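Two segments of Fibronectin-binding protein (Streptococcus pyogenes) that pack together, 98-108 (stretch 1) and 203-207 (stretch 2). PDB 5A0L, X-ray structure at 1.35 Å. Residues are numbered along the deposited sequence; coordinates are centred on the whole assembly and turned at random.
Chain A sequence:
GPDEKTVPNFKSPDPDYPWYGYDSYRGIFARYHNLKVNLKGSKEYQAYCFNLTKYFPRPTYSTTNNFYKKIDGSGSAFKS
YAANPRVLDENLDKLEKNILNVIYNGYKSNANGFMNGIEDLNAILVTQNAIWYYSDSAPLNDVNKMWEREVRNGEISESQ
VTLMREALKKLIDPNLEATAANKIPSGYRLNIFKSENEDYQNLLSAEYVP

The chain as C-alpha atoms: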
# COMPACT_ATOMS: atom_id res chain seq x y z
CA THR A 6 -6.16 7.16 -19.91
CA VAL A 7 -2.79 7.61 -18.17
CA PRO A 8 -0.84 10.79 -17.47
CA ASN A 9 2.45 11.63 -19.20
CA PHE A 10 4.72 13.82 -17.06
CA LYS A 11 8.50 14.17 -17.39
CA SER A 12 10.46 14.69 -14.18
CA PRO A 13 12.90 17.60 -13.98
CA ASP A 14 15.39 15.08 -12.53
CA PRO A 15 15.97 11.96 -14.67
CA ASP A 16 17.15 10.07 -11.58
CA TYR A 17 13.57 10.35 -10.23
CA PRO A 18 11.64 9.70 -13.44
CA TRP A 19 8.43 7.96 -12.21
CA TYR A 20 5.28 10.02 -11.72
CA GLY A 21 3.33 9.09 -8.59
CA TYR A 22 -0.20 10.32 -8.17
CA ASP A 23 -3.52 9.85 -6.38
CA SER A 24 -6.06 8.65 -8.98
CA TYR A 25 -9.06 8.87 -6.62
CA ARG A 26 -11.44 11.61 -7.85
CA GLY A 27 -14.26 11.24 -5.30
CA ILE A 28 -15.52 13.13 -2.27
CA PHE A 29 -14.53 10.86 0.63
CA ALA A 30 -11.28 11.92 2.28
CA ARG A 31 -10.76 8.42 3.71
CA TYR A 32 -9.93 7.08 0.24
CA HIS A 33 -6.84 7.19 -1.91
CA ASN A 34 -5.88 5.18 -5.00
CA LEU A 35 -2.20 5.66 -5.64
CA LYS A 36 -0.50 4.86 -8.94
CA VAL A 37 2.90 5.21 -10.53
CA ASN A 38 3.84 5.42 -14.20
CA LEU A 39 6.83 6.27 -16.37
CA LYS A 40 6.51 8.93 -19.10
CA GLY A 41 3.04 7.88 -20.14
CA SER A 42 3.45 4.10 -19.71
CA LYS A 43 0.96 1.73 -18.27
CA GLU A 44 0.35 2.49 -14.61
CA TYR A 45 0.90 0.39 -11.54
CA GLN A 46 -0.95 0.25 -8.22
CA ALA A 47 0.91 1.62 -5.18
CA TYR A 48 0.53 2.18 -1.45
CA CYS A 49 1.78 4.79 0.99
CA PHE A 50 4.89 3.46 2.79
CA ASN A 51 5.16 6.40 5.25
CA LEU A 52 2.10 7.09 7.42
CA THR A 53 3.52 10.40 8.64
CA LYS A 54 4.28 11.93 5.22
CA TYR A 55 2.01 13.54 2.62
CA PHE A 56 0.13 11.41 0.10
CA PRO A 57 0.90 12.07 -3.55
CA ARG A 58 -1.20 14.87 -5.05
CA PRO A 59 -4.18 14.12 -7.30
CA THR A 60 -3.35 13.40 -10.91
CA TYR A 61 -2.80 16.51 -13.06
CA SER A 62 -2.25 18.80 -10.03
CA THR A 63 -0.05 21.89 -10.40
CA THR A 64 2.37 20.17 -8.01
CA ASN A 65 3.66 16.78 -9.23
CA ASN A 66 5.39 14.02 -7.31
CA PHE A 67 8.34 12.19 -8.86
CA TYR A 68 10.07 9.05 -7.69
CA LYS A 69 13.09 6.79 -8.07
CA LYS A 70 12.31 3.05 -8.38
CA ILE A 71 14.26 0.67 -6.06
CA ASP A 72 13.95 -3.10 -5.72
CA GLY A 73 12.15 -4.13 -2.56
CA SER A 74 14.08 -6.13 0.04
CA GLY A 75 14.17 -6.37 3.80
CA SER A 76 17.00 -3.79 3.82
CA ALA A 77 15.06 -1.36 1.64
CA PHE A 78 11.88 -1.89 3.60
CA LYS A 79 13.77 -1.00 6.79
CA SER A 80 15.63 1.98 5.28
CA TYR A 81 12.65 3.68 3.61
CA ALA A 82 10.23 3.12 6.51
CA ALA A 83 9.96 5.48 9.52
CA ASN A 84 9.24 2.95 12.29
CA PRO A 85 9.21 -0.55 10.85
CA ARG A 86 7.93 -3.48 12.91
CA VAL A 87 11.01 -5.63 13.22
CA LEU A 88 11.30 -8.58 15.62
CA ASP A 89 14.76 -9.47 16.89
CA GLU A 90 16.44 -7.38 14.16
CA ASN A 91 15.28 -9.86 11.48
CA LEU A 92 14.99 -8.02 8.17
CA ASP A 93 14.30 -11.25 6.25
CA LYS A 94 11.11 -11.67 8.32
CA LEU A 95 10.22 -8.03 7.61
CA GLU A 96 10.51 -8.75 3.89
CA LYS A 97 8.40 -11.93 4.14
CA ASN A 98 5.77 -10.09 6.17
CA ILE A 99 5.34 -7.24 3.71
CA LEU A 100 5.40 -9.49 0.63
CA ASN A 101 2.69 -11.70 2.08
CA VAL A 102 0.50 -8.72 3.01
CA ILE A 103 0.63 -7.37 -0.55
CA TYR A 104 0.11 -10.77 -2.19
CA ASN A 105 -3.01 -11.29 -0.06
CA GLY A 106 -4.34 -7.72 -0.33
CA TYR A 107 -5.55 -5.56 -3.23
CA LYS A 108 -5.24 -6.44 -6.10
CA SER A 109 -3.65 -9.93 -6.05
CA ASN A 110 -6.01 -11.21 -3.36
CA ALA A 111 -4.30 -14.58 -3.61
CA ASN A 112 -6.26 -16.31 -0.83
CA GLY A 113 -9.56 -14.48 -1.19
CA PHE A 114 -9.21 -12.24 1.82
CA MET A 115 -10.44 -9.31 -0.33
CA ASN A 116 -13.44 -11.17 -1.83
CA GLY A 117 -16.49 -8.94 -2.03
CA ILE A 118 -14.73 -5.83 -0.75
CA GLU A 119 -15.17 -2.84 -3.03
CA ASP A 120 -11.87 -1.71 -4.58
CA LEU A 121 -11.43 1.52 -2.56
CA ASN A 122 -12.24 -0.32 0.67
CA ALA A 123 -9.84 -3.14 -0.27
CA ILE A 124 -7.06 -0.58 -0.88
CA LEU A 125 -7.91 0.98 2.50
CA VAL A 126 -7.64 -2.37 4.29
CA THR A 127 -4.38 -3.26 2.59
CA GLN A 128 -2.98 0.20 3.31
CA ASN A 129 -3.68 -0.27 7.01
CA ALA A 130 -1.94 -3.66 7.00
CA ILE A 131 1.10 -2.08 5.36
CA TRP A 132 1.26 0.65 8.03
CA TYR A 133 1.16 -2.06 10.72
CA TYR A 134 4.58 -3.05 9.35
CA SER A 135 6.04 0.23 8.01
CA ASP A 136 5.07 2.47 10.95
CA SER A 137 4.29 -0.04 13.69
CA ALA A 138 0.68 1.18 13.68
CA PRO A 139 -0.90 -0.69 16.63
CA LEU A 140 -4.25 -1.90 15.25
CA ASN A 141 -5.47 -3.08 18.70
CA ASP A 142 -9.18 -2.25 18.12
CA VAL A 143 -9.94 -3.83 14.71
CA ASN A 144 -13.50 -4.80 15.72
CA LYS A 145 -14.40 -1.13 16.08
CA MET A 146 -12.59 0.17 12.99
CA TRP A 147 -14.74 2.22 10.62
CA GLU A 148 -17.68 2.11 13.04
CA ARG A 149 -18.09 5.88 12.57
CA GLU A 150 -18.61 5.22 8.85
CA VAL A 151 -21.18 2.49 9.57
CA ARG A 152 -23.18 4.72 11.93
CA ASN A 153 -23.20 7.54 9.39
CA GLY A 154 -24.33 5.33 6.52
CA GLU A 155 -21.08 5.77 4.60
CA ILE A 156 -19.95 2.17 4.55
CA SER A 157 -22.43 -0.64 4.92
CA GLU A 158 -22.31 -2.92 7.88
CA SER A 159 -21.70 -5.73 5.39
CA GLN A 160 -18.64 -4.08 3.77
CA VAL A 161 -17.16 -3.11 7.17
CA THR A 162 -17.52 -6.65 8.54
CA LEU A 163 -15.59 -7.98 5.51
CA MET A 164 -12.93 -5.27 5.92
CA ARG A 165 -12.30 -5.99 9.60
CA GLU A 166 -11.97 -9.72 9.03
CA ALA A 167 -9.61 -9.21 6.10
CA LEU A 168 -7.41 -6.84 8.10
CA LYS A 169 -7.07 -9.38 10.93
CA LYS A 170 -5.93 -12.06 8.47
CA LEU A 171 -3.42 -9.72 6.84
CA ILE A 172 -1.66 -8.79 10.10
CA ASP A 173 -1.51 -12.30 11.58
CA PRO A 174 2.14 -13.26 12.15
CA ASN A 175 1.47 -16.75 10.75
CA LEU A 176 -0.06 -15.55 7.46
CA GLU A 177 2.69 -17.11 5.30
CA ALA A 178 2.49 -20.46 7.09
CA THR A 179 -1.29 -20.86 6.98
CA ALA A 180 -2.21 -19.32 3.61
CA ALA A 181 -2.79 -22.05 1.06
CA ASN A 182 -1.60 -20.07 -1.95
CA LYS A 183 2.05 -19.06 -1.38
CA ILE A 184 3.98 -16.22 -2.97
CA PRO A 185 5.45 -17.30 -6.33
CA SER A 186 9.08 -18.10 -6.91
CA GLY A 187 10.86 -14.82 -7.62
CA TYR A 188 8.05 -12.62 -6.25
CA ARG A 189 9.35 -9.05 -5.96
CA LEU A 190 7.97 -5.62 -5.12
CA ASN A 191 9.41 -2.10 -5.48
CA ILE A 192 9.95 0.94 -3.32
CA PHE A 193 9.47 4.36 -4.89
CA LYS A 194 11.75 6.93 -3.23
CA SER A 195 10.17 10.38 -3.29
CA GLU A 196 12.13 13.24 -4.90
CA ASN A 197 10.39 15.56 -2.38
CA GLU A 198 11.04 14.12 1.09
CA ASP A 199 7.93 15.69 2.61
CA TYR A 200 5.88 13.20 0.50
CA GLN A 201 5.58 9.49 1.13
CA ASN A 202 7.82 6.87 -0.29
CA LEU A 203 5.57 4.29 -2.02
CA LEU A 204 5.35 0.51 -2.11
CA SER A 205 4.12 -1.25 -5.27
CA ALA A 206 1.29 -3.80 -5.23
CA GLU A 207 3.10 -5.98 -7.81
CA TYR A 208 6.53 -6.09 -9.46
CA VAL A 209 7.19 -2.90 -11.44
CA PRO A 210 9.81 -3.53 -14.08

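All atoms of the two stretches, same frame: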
# COMPACT_ATOMS: atom_id res chain seq x y z
N ASN A 98 7.00 -10.64 5.66
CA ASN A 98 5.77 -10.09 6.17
C ASN A 98 5.11 -9.15 5.17
O ASN A 98 3.92 -9.27 4.87
CB ASN A 98 5.97 -9.41 7.52
CG ASN A 98 6.18 -10.38 8.65
OD1 ASN A 98 5.78 -11.55 8.60
ND2 ASN A 98 6.78 -9.88 9.70
N ILE A 99 5.89 -8.21 4.64
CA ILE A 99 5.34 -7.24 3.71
C ILE A 99 4.93 -7.92 2.40
O ILE A 99 3.84 -7.59 1.87
CB ILE A 99 6.33 -6.09 3.52
CG1 ILE A 99 6.37 -5.23 4.82
CG2 ILE A 99 5.98 -5.23 2.30
CD1 ILE A 99 7.49 -4.26 4.92
N LEU A 100 5.77 -8.81 1.87
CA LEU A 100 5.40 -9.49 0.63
C LEU A 100 4.07 -10.24 0.76
O LEU A 100 3.24 -10.21 -0.14
CB LEU A 100 6.49 -10.42 0.17
CG LEU A 100 7.82 -9.86 -0.25
CD1 LEU A 100 8.80 -10.96 -0.60
CD2 LEU A 100 7.70 -8.90 -1.37
N ASN A 101 3.89 -10.93 1.90
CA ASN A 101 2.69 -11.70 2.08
C ASN A 101 1.47 -10.82 2.28
O ASN A 101 0.36 -11.19 1.84
CB ASN A 101 2.86 -12.76 3.17
CG ASN A 101 3.56 -14.00 2.66
OD1 ASN A 101 2.91 -14.94 2.18
ND2 ASN A 101 4.89 -14.02 2.74
N VAL A 102 1.61 -9.67 2.94
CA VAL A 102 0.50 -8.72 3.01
C VAL A 102 0.04 -8.29 1.61
O VAL A 102 -1.15 -8.34 1.28
CB VAL A 102 0.86 -7.48 3.85
CG1 VAL A 102 -0.15 -6.36 3.65
CG2 VAL A 102 0.96 -7.87 5.31
N ILE A 103 0.99 -7.88 0.78
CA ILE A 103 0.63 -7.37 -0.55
C ILE A 103 0.01 -8.50 -1.39
O ILE A 103 -0.98 -8.26 -2.09
CB ILE A 103 1.84 -6.72 -1.24
CG1 ILE A 103 2.27 -5.43 -0.51
CG2 ILE A 103 1.59 -6.47 -2.69
CD1 ILE A 103 1.29 -4.31 -0.61
N TYR A 104 0.60 -9.69 -1.36
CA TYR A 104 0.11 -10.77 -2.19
C TYR A 104 -1.34 -11.16 -1.83
O TYR A 104 -2.11 -11.60 -2.70
CB TYR A 104 1.05 -11.98 -2.06
CG TYR A 104 0.79 -13.07 -3.07
CD1 TYR A 104 0.83 -12.79 -4.44
CD2 TYR A 104 0.56 -14.40 -2.67
CE1 TYR A 104 0.56 -13.79 -5.38
CE2 TYR A 104 0.33 -15.40 -3.61
CZ TYR A 104 0.36 -15.10 -4.96
OH TYR A 104 0.06 -16.05 -5.93
N ASN A 105 -1.69 -10.97 -0.56
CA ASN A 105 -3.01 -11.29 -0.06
C ASN A 105 -4.02 -10.15 -0.10
O ASN A 105 -5.22 -10.37 0.08
CB ASN A 105 -2.92 -11.89 1.33
CG ASN A 105 -2.49 -13.31 1.24
OD1 ASN A 105 -3.32 -14.17 0.88
ND2 ASN A 105 -1.20 -13.61 1.44
N GLY A 106 -3.53 -8.93 -0.31
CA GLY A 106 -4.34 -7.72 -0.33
C GLY A 106 -4.71 -7.32 -1.75
O GLY A 106 -4.66 -8.11 -2.69
N TYR A 107 -5.10 -6.06 -1.91
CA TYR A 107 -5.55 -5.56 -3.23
C TYR A 107 -4.31 -5.27 -4.08
O TYR A 107 -3.39 -4.58 -3.60
CB TYR A 107 -6.37 -4.32 -3.05
CG TYR A 107 -6.92 -3.77 -4.33
CD1 TYR A 107 -8.12 -4.23 -4.86
CD2 TYR A 107 -6.23 -2.80 -5.03
CE1 TYR A 107 -8.60 -3.71 -6.05
CE2 TYR A 107 -6.71 -2.28 -6.20
CZ TYR A 107 -7.91 -2.72 -6.71
OH TYR A 107 -8.41 -2.19 -7.88
N LYS A 108 -4.20 -5.76 -5.32
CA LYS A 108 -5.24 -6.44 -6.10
C LYS A 108 -5.04 -7.96 -6.21
O LYS A 108 -5.93 -8.67 -6.65
CB LYS A 108 -5.28 -5.83 -7.53
CG LYS A 108 -6.52 -6.09 -8.35
CD LYS A 108 -6.56 -5.22 -9.60
CE LYS A 108 -7.77 -5.52 -10.45
N LEU A 203 6.67 5.21 -1.65
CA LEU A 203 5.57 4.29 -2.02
C LEU A 203 6.06 2.86 -2.12
O LEU A 203 7.22 2.61 -2.39
CB LEU A 203 4.91 4.72 -3.36
CG LEU A 203 4.51 6.19 -3.46
CD1 LEU A 203 3.96 6.52 -4.84
CD2 LEU A 203 3.52 6.61 -2.36
N LEU A 204 5.12 1.94 -1.95
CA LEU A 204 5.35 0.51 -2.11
C LEU A 204 4.42 0.03 -3.24
O LEU A 204 3.21 0.26 -3.15
CB LEU A 204 5.04 -0.21 -0.81
CG LEU A 204 5.09 -1.73 -0.84
CD1 LEU A 204 6.49 -2.26 -1.07
CD2 LEU A 204 4.53 -2.32 0.44
N SER A 205 4.98 -0.71 -4.21
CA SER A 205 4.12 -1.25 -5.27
C SER A 205 3.29 -2.43 -4.79
O SER A 205 3.62 -3.11 -3.82
CB SER A 205 4.96 -1.64 -6.46
OG SER A 205 5.83 -2.70 -6.19
N ALA A 206 2.21 -2.68 -5.52
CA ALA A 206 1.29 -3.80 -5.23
C ALA A 206 1.57 -5.01 -6.12
O ALA A 206 0.87 -6.01 -6.02
CB ALA A 206 -0.15 -3.35 -5.40
N GLU A 207 2.60 -4.93 -6.95
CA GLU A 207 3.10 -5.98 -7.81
C GLU A 207 4.50 -5.56 -8.27
O GLU A 207 4.91 -4.40 -8.06
CB GLU A 207 2.22 -6.25 -9.02
CG GLU A 207 2.15 -5.12 -10.03
CD GLU A 207 1.39 -5.48 -11.30
OE1 GLU A 207 1.54 -6.60 -11.84
OE2 GLU A 207 0.72 -4.59 -11.78
O HOH W 1 -1.51 -7.17 -4.59
O HOH W 2 -1.89 -5.57 -7.34

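The contact between helix 98-105 and the segment 203-207 is small, 224 Å² summed over both sides, and it is made largely by apolar shape. No direct hydrogen bond crosses it; the polar links run through two waters. The helix and strand 203-205 cross at -64°, with their axes no closer than 10.7 Å, a gap wide enough to be filled by side chains. The nearest CA atoms are those of Ile-103 and Ala-206, 5.9 Å apart, so the two stretches draw together just past the end of the strand, where the small side chain of Ala-206 lies.

The helix presents Ile-99 and Ile-103, one turn apart, and both CA-to-CB bonds point toward the other stretch. Helical hydrogen bonding holds this spacing: Ile-103 N donates to Ile-99 O at 3.1 Å. The branched side chains form two neighbouring bumps, and Leu-204, also directed toward the contact, reaches both of them. With chi1 at 174° (t) and chi2 at 67° (p), Leu-204 sets its CD2 3.7 Å from CG2 of Ile-99 and 3.9 Å from CD1 of Ile-103. A single methyl thus sits in the notch between the two isoleucines, at van der Waals distance from each. Leucine suits this place because its branch lies one carbon beyond CB, carrying the methyl out to the helix.

Ile-103 loses the most area, 66 Å², and its m, m rotamer spreads its ends over the other stretch. While CD1 meets Leu-204, Ile-103 CG2 lies 3.4 Å from Ala-206 O, 4.1 Å from Ser-205 O and 4.5 Å from Ala-206 CB. The methyl therefore rests mainly against backbone. Ala-206 has 54 Å² covered, much for so small a residue; the CB of Ala-206, pointing sideways, also approaches Tyr-107 O at 3.9 Å. The CA-to-CB bond of Tyr-107 points away, and the residue meets Ala-206 through its backbone O.

Ser-205 alternates with Leu-204 along the strand. Its CA-to-CB bond points away from the helix, and Ser-205 OG donates to Glu-207 O at 2.7 Å, a bond within its own segment. Its carbonyl fares differently: Ser-205 O is buried by the contact and has no polar partner in the model.

Ala-206 O is better served. Water 1 donates to Ala-206 O at 3.0 Å and to Ile-103 O at 2.8 Å, joining the segment to a carbonyl near the end of the helix. Water 2 donates to Ala-206 O at 3.1 Å and accepts from Lys-108 N at 3.1 Å, extending the link to the loop.

That loop begins at Gly-106, the first residue to leave helical phi/psi. At its -97/-161 backbone angles, an ideal CB on Gly-106 would lie 3.2 Å from Val-102 O, so the absence of a side chain avoids crowding within the helix end. Just before it, Asn-105 ND2 donates to Asn-101 O at 2.9 Å, tying the last turn together.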